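Local coordinates for protein putative silent information regulator 2 (Leishmania infantum, PDB 5OL0) that removes acetyl groups from lysine side chains of proteins in an NAD-dependent reaction and probably acts as a regulator of gene expression, at residues A42-A47 and I215-S220; V38-G43 and C123-I128; V143-S148 and E194-A199; G147-A152 and P187-F192. All coordinates share one frame; numbering follows the deposited sequence.

Overall arrangement
The four contacts run from the middle of the Rossmann-type domain out to its border with the zinc-binding module. Contact 2 is the core, two neighbouring parallel strands joined by regular backbone bonds. Contact 1 shares Ala42 and Gly43 with it and continues the same sheet to strand 213-217, but it is a partly buried meeting of two glycine-bearing loops. Contact 3 lies beyond strand 120-125, at edge strand 142-144, and relies on apolar packing instead of polar bonds. Contact 4 shares Gly147 and Ser148 with contact 3 and is again buried, combining antiparallel backbone pairing with an aromatic ring packed on proline. Contacts 3 and 4 both reach the bound peptide.

Contact 1: residues A42-A47 and I215-S220; sequences AGASVA and IIIGTS
Gly218 turns its chain with a positive phi of 74°, while Gly43 keeps a helix-like phi of -56°, and together these torsions set the two backbones face to face. Their CA atoms lie 3.8 Å apart, a separation that suits two glycines, since on each the missing side chain would point straight at the other loop. The turn at Gly218 also swings its carbonyl toward the opposing amides: Gly43 N donates to Gly218 O at 2.9 Å, arriving in the carbonyl plane on a lone pair. Ala42 N is close to the same oxygen, but at an angle too poor for a bond.

The sirtuin GAGxS motif begins at Gly41 and runs into loop 42-47, after the first strand of the Rossmann-type sheet. Gly218, Thr219 and Ser220 form the GTS sequence, which probably contributes to NAD binding. Beside the glycines, Ile217 has CG1 next to its backbone N, placing CG2 anti to that N and 4.3 Å from Ala44 CB. The small methyl of Ala44 also lies near Ile217 O, 4.1 Å from its CB. Val107 of helix 106-116 covers both side chains. Farther along the loop, Ser45 OG is bonded to Asp129 and His108.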
# COMPACT_ATOMS: atom_id res chain seq x y z
N ALA A 42 -4.28 0.40 -2.84
CA ALA A 42 -4.97 1.62 -3.26
C ALA A 42 -6.38 1.73 -2.63
O ALA A 42 -6.84 2.83 -2.32
CB ALA A 42 -5.09 1.67 -4.77
N GLY A 43 -7.03 0.59 -2.42
CA GLY A 43 -8.35 0.57 -1.77
C GLY A 43 -8.43 1.24 -0.40
O GLY A 43 -9.46 1.80 -0.09
N ALA A 44 -7.33 1.21 0.38
CA ALA A 44 -7.22 1.81 1.72
C ALA A 44 -7.23 3.31 1.74
O ALA A 44 -7.48 3.93 2.76
CB ALA A 44 -5.91 1.33 2.37
N SER A 45 -6.87 3.92 0.62
CA SER A 45 -6.71 5.36 0.60
C SER A 45 -7.76 6.14 -0.22
O SER A 45 -7.76 7.38 -0.17
CB SER A 45 -5.33 5.67 0.11
OG SER A 45 -4.42 5.15 1.05
N VAL A 46 -8.66 5.42 -0.89
CA VAL A 46 -9.86 6.04 -1.52
C VAL A 46 -10.57 6.98 -0.59
O VAL A 46 -10.85 8.14 -0.95
CB VAL A 46 -10.88 4.95 -1.94
CG1 VAL A 46 -12.19 5.56 -2.52
CG2 VAL A 46 -10.24 4.02 -2.93
N ALA A 47 -10.83 6.54 0.64
CA ALA A 47 -11.50 7.40 1.61
C ALA A 47 -10.68 8.68 1.95
O ALA A 47 -11.22 9.62 2.43
CB ALA A 47 -11.86 6.64 2.89
N ILE A 215 -3.39 -9.50 7.11
CA ILE A 215 -4.58 -8.73 6.83
C ILE A 215 -4.16 -7.89 5.67
O ILE A 215 -3.15 -7.15 5.74
CB ILE A 215 -4.97 -7.79 8.00
CG1 ILE A 215 -5.20 -8.59 9.30
CG2 ILE A 215 -6.21 -6.98 7.64
CD1 ILE A 215 -5.56 -7.71 10.51
N ILE A 216 -4.92 -8.00 4.58
CA ILE A 216 -4.52 -7.52 3.28
C ILE A 216 -5.62 -6.57 2.86
O ILE A 216 -6.75 -7.01 2.59
CB ILE A 216 -4.47 -8.71 2.28
CG1 ILE A 216 -3.52 -9.76 2.80
CG2 ILE A 216 -4.17 -8.25 0.83
CD1 ILE A 216 -3.60 -11.10 2.05
N ILE A 217 -5.32 -5.26 2.87
CA ILE A 217 -6.38 -4.26 2.73
C ILE A 217 -6.24 -3.47 1.46
O ILE A 217 -5.34 -2.58 1.31
CB ILE A 217 -6.40 -3.28 3.90
CG1 ILE A 217 -6.30 -4.07 5.22
CG2 ILE A 217 -7.62 -2.35 3.74
CD1 ILE A 217 -6.27 -3.25 6.49
N GLY A 218 -7.18 -3.75 0.53
CA GLY A 218 -7.32 -2.90 -0.64
C GLY A 218 -6.23 -3.07 -1.66
O GLY A 218 -5.96 -2.15 -2.43
N THR A 219 -5.58 -4.22 -1.68
CA THR A 219 -4.47 -4.43 -2.60
C THR A 219 -4.87 -5.23 -3.85
O THR A 219 -5.79 -6.03 -3.81
CB THR A 219 -3.33 -5.24 -1.97
OG1 THR A 219 -2.32 -5.36 -2.97
CG2 THR A 219 -3.74 -6.68 -1.71
N SER A 220 -4.03 -5.16 -4.88
CA SER A 220 -4.39 -5.85 -6.13
C SER A 220 -3.94 -7.33 -6.29
O SER A 220 -4.65 -8.13 -6.95
CB SER A 220 -3.90 -5.01 -7.35
OG SER A 220 -2.49 -4.88 -7.42

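Contact 2: residues V38-G43 and C123-I128; sequences VLVGAG and CCTQNI
Val38 and Cys124 begin the tightly packed part of this contact, where Cys124 N gives a nearly straight bond of 2.8 Å to Val38 O. The ladder continues as Val40 N bonds to Cys124 O and Gln126 N to Val40 O, both at 3.0 Å. Between these rungs Leu39 CA approaches Cys124 O to 3.2 Å in a CA-H...O contact. This is the pairing of parallel strands 36-40 and 120-125, neighbouring inner strands of a Rossmann-type sheet of order 3-2-1-4-5-6. On one face Leu39 CD2 packs 3.7 Å from Cys124 CB. On the other, Cys123 holds SG anti to its backbone N (chi1 176°), which carries the sulfur forward along the strand to 3.8 Å from Val40 CG2; helix 106-116 covers these residues, and branched valines and compact cysteines suit so close a layer.

Beyond the strands the contact opens toward solvent at Ala42 and Gln126. Here Gln126 CG lies along Gly41 CA, where a glycine lets the aliphatic chain come to 3.7 Å. Thr125 and Asn127 are buried beside them, where Asn127 N closes an ST turn on Thr125 OG1, which also bonds to Glu132. Gln126 and Asn127 probably help to bind NAD.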
# COMPACT_ATOMS: atom_id res chain seq x y z
N VAL A 38 0.52 -6.63 7.97
CA VAL A 38 -0.53 -5.89 7.31
C VAL A 38 0.03 -5.45 6.00
O VAL A 38 1.11 -4.86 5.93
CB VAL A 38 -0.96 -4.65 8.14
CG1 VAL A 38 -2.15 -3.90 7.45
CG2 VAL A 38 -1.38 -5.07 9.52
N LEU A 39 -0.72 -5.75 4.96
CA LEU A 39 -0.46 -5.26 3.60
C LEU A 39 -1.53 -4.29 3.14
O LEU A 39 -2.73 -4.53 3.33
CB LEU A 39 -0.49 -6.44 2.61
CG LEU A 39 0.31 -7.65 3.01
CD1 LEU A 39 0.30 -8.69 1.91
CD2 LEU A 39 1.75 -7.29 3.35
N VAL A 40 -1.10 -3.22 2.47
CA VAL A 40 -1.95 -2.12 2.17
C VAL A 40 -1.85 -1.77 0.71
O VAL A 40 -0.76 -1.69 0.19
CB VAL A 40 -1.54 -0.88 3.01
CG1 VAL A 40 -2.57 0.22 2.81
CG2 VAL A 40 -1.47 -1.20 4.48
N GLY A 41 -2.98 -1.53 0.04
CA GLY A 41 -2.98 -1.03 -1.34
C GLY A 41 -3.96 0.12 -1.57
O GLY A 41 -4.49 0.67 -0.63
N ALA A 42 -4.28 0.40 -2.84
CA ALA A 42 -4.97 1.62 -3.26
C ALA A 42 -6.38 1.73 -2.63
O ALA A 42 -6.84 2.83 -2.32
CB ALA A 42 -5.09 1.67 -4.77
N GLY A 43 -7.03 0.59 -2.42
CA GLY A 43 -8.35 0.57 -1.77
C GLY A 43 -8.43 1.24 -0.40
O GLY A 43 -9.46 1.80 -0.09
N CYS A 123 4.18 -3.51 8.56
CA CYS A 123 3.20 -2.98 7.64
C CYS A 123 3.91 -2.77 6.30
O CYS A 123 4.92 -2.05 6.25
CB CYS A 123 2.65 -1.63 8.12
SG CYS A 123 1.49 -0.91 6.91
N CYS A 124 3.40 -3.39 5.25
CA CYS A 124 4.01 -3.27 3.91
C CYS A 124 2.96 -2.68 3.01
O CYS A 124 1.89 -3.28 2.85
CB CYS A 124 4.38 -4.65 3.41
SG CYS A 124 5.74 -5.50 4.32
N THR A 125 3.25 -1.54 2.41
CA THR A 125 2.28 -0.82 1.58
C THR A 125 2.80 -0.71 0.15
O THR A 125 3.96 -0.50 -0.08
CB THR A 125 2.00 0.58 2.16
OG1 THR A 125 1.04 1.26 1.36
CG2 THR A 125 3.28 1.47 2.28
N GLN A 126 1.94 -0.90 -0.80
CA GLN A 126 2.24 -0.61 -2.17
C GLN A 126 1.77 0.80 -2.57
O GLN A 126 2.06 1.24 -3.66
CB GLN A 126 1.65 -1.68 -3.08
CG GLN A 126 0.17 -1.89 -3.13
CD GLN A 126 -0.18 -3.04 -4.07
OE1 GLN A 126 0.29 -3.11 -5.18
NE2 GLN A 126 -0.96 -3.91 -3.64
N ASN A 127 1.12 1.52 -1.66
CA ASN A 127 0.71 2.88 -1.92
C ASN A 127 1.93 3.82 -1.85
O ASN A 127 2.96 3.55 -1.15
CB ASN A 127 -0.37 3.31 -0.93
CG ASN A 127 -1.68 2.60 -1.12
OD1 ASN A 127 -1.95 2.03 -2.21
ND2 ASN A 127 -2.56 2.69 -0.09
N ILE A 128 1.82 4.93 -2.57
CA ILE A 128 2.91 5.91 -2.61
C ILE A 128 2.47 7.20 -1.98
O ILE A 128 3.06 8.24 -2.23
CB ILE A 128 3.39 6.08 -4.05
CG1 ILE A 128 2.31 6.66 -4.99
CG2 ILE A 128 3.84 4.73 -4.56
CD1 ILE A 128 2.78 6.72 -6.44

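Contact 3: residues V143-S148 and E194-A199; sequences VEAHGS and ENLPDA
The acetyl-lysine channel of the sirtuin active site is lined here by His146, the probable proton acceptor, and by Leu196, both of which pack on the modified side chain of the bound peptide. Leu196 CD2 meets the His146 ring at its edge, near the ring plane, 4.2 Å from CD2 of the histidine. A bond from His146 ND1 to Gln126 O ties the ring to Gln126, which probably binds NAD.

Behind this pair, residues 196-199 at the start of helix 198-207 run almost opposite to 143-146, which lead into a type I turn from Glu144 to Gly147. Leu196 has CG anti to its carbonyl carbon (chi1 -86°), and the side chain bends over the backbone of Ala145, with CG 3.4 Å from Ala145 O. Pro197 closes in on the same oxygen, its CD coming to 3.2 Å. Ala145 O is thus buried among carbons without a polar partner, whereas Glu144 O accepts the turn bond from Gly147 N. A proline suits this place because its compact, rigid ring packs the CD and CG methylenes against the Ala145 and Glu144 carbonyls. On edge strand 142-144 both methyls of Val143 face the Ala199 carbonyl oxygen, and Val143 CG2 stops 4.4 Å from Ala199 CB.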
# COMPACT_ATOMS: atom_id res chain seq x y z
N VAL A 143 7.23 -0.57 5.77
CA VAL A 143 7.89 -0.73 4.49
C VAL A 143 7.06 -0.10 3.39
O VAL A 143 5.96 -0.60 3.05
CB VAL A 143 8.10 -2.20 4.23
CG1 VAL A 143 8.76 -2.43 2.86
CG2 VAL A 143 8.94 -2.79 5.38
N GLU A 144 7.58 1.01 2.86
CA GLU A 144 7.05 1.69 1.67
C GLU A 144 7.63 0.98 0.50
O GLU A 144 8.63 1.42 -0.02
CB GLU A 144 7.45 3.19 1.68
CG GLU A 144 6.56 3.97 2.64
CD GLU A 144 6.92 5.44 2.87
OE1 GLU A 144 8.10 5.77 2.83
OE2 GLU A 144 6.01 6.26 3.15
N ALA A 145 7.03 -0.14 0.09
CA ALA A 145 7.65 -0.99 -0.89
C ALA A 145 7.82 -0.39 -2.30
O ALA A 145 8.66 -0.86 -3.07
CB ALA A 145 6.89 -2.30 -1.00
N HIS A 146 7.02 0.63 -2.61
CA HIS A 146 7.08 1.37 -3.85
C HIS A 146 7.45 2.81 -3.68
O HIS A 146 7.15 3.62 -4.55
CB HIS A 146 5.75 1.29 -4.56
CG HIS A 146 5.42 -0.10 -5.02
ND1 HIS A 146 4.14 -0.50 -5.33
CD2 HIS A 146 6.22 -1.18 -5.20
CE1 HIS A 146 4.16 -1.78 -5.66
NE2 HIS A 146 5.41 -2.21 -5.58
N GLY A 147 8.08 3.12 -2.57
CA GLY A 147 8.52 4.49 -2.24
C GLY A 147 7.40 5.44 -1.99
O GLY A 147 6.31 5.03 -1.60
N SER A 148 7.68 6.73 -2.23
CA SER A 148 6.73 7.83 -1.99
C SER A 148 7.32 9.15 -2.49
O SER A 148 8.49 9.18 -3.02
CB SER A 148 6.46 8.00 -0.48
OG SER A 148 7.53 8.71 0.16
N GLU A 194 12.18 -0.78 -11.97
CA GLU A 194 13.17 -0.38 -10.98
C GLU A 194 13.25 -1.40 -9.86
O GLU A 194 12.30 -2.17 -9.62
CB GLU A 194 12.77 0.95 -10.35
CG GLU A 194 13.66 2.13 -10.57
CD GLU A 194 13.13 3.39 -9.84
OE1 GLU A 194 12.10 4.00 -10.32
OE2 GLU A 194 13.72 3.76 -8.78
N ASN A 195 14.34 -1.32 -9.10
CA ASN A 195 14.51 -2.17 -7.93
C ASN A 195 13.61 -1.73 -6.78
O ASN A 195 13.39 -0.58 -6.63
CB ASN A 195 15.97 -2.17 -7.46
CG ASN A 195 16.87 -2.89 -8.43
OD1 ASN A 195 16.71 -4.08 -8.69
ND2 ASN A 195 17.78 -2.15 -9.01
N LEU A 196 13.06 -2.65 -6.02
CA LEU A 196 12.33 -2.26 -4.79
C LEU A 196 13.37 -2.02 -3.68
O LEU A 196 14.48 -2.54 -3.74
CB LEU A 196 11.38 -3.34 -4.34
CG LEU A 196 10.00 -3.28 -4.99
CD1 LEU A 196 10.06 -3.74 -6.47
CD2 LEU A 196 9.01 -4.17 -4.19
N PRO A 197 13.00 -1.28 -2.64
CA PRO A 197 14.02 -1.14 -1.55
C PRO A 197 14.31 -2.43 -0.79
O PRO A 197 13.49 -3.34 -0.74
CB PRO A 197 13.40 -0.08 -0.63
CG PRO A 197 11.89 -0.28 -0.82
CD PRO A 197 11.71 -0.70 -2.26
N ASP A 198 15.49 -2.49 -0.20
CA ASP A 198 15.96 -3.60 0.61
C ASP A 198 15.00 -4.04 1.68
O ASP A 198 14.88 -5.21 1.98
CB ASP A 198 17.22 -3.16 1.39
CG ASP A 198 18.48 -3.15 0.56
OD1 ASP A 198 18.62 -3.97 -0.36
OD2 ASP A 198 19.39 -2.35 0.90
N ALA A 199 14.38 -3.05 2.31
CA ALA A 199 13.46 -3.32 3.36
C ALA A 199 12.26 -4.16 2.88
O ALA A 199 11.65 -4.88 3.69
CB ALA A 199 12.99 -2.02 3.96

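Contact 4: residues G147-A152 and P187-F192; sequences GSFAAA and PNVVFF
One face of the Phe149 ring lies against Pro187, whose CB stands 4.2 Å from the ring centroid, 18° off the normal, in a CH-pi contact. The CB sits toward the rim, and Pro187 CG continues outward to 3.8 Å from Phe149 CD2. Val189 CG2 comes obliquely to the other end of the ring, 3.5 Å from CE1, while Trp98 meets Phe149 edge-to-face. Phe149 points away from segment 187-192 at its CB; with CG beside its own backbone N (chi1 -75°), the ring swings back over the proline. The other flat group, the Asn188 amide, lies along the backbone of Ala151 and Ala152. Its ND2 passes Ala151 CB and gives a hydrogen to a water that in turn donates to Ala152 O, bridging the two segments.

These residues stand where the chain leaves the Rossmann-type core along strand 151-154 and returns along 185-187, two strands of the small antiparallel sheet in the zinc-binding module; Cys154 and its three partner cysteines hold the zinc farther out. Ala152 and Pro187 form a non-hydrogen-bonded pair, a position that asks for no N-H toward the partner strand and so accepts proline. Next to it Asn188 N donates to Ala151 O at 2.9 Å. Asn188 then centres an inverse gamma turn, which directs its carbonyl to Ser148 N at 3.1 Å, the donor well above the carbonyl plane. Gly147, with positive phi and no side chain, lets its CA come to 3.2 Å from that same Asn188 O. Beyond the turn, Val190 O accepts a bond from the modified side chain of the bound peptide.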
# COMPACT_ATOMS: atom_id res chain seq x y z
N GLY A 147 8.08 3.12 -2.57
CA GLY A 147 8.52 4.49 -2.24
C GLY A 147 7.40 5.44 -1.99
O GLY A 147 6.31 5.03 -1.60
N SER A 148 7.68 6.73 -2.23
CA SER A 148 6.73 7.83 -1.99
C SER A 148 7.32 9.15 -2.49
O SER A 148 8.49 9.18 -3.02
CB SER A 148 6.46 8.00 -0.48
OG SER A 148 7.53 8.71 0.16
N PHE A 149 6.52 10.22 -2.32
CA PHE A 149 6.90 11.60 -2.72
C PHE A 149 7.65 12.40 -1.65
O PHE A 149 7.70 13.66 -1.67
CB PHE A 149 5.67 12.37 -3.19
CG PHE A 149 5.18 11.98 -4.57
CD1 PHE A 149 4.72 10.69 -4.83
CD2 PHE A 149 5.16 12.90 -5.60
CE1 PHE A 149 4.28 10.35 -6.11
CE2 PHE A 149 4.77 12.55 -6.88
CZ PHE A 149 4.32 11.26 -7.14
N ALA A 150 8.28 11.68 -0.74
CA ALA A 150 8.91 12.32 0.39
C ALA A 150 10.32 12.75 0.09
O ALA A 150 10.81 13.58 0.82
CB ALA A 150 8.89 11.40 1.60
N ALA A 151 10.95 12.16 -0.93
CA ALA A 151 12.36 12.42 -1.31
C ALA A 151 12.42 12.21 -2.82
O ALA A 151 11.45 11.72 -3.41
CB ALA A 151 13.32 11.47 -0.60
N ALA A 152 13.53 12.60 -3.42
CA ALA A 152 13.67 12.57 -4.87
C ALA A 152 15.11 12.21 -5.22
O ALA A 152 16.03 12.40 -4.39
CB ALA A 152 13.31 13.95 -5.45
N PRO A 187 10.60 11.92 -7.93
CA PRO A 187 10.41 11.45 -6.55
C PRO A 187 10.74 10.00 -6.45
O PRO A 187 10.69 9.28 -7.49
CB PRO A 187 8.93 11.66 -6.31
CG PRO A 187 8.57 12.76 -7.22
CD PRO A 187 9.37 12.51 -8.47
N ASN A 188 11.10 9.55 -5.26
CA ASN A 188 11.57 8.18 -5.03
C ASN A 188 10.40 7.24 -4.96
O ASN A 188 10.19 6.56 -3.97
CB ASN A 188 12.48 8.07 -3.76
CG ASN A 188 13.87 8.70 -3.98
OD1 ASN A 188 14.23 9.07 -5.11
ND2 ASN A 188 14.64 8.88 -2.89
N VAL A 189 9.57 7.28 -5.99
CA VAL A 189 8.58 6.23 -6.26
C VAL A 189 9.28 5.14 -7.04
O VAL A 189 10.01 5.45 -7.93
CB VAL A 189 7.40 6.76 -7.07
CG1 VAL A 189 6.44 5.63 -7.43
CG2 VAL A 189 6.66 7.77 -6.22
N VAL A 190 9.08 3.87 -6.68
CA VAL A 190 9.59 2.76 -7.47
C VAL A 190 8.73 2.65 -8.75
O VAL A 190 7.51 2.46 -8.69
CB VAL A 190 9.61 1.44 -6.67
CG1 VAL A 190 10.21 0.28 -7.54
CG2 VAL A 190 10.41 1.56 -5.40
N PHE A 191 9.36 2.76 -9.91
CA PHE A 191 8.65 2.62 -11.18
C PHE A 191 8.77 1.19 -11.66
O PHE A 191 9.70 0.43 -11.26
CB PHE A 191 9.26 3.55 -12.24
CG PHE A 191 8.71 4.95 -12.23
CD1 PHE A 191 8.25 5.56 -11.06
CD2 PHE A 191 8.64 5.68 -13.42
CE1 PHE A 191 7.75 6.84 -11.07
CE2 PHE A 191 8.17 6.97 -13.42
CZ PHE A 191 7.71 7.55 -12.25
N PHE A 192 7.84 0.81 -12.54
CA PHE A 192 7.97 -0.50 -13.25
C PHE A 192 9.36 -0.57 -13.91
O PHE A 192 9.79 0.34 -14.59
CB PHE A 192 6.79 -0.73 -14.23
CG PHE A 192 5.49 -0.90 -13.54
CD1 PHE A 192 5.18 -2.11 -12.95
CD2 PHE A 192 4.61 0.15 -13.40
CE1 PHE A 192 3.99 -2.29 -12.23
CE2 PHE A 192 3.42 -0.00 -12.68
CZ PHE A 192 3.10 -1.23 -12.10
O HOH W 1 17.13 10.60 -2.59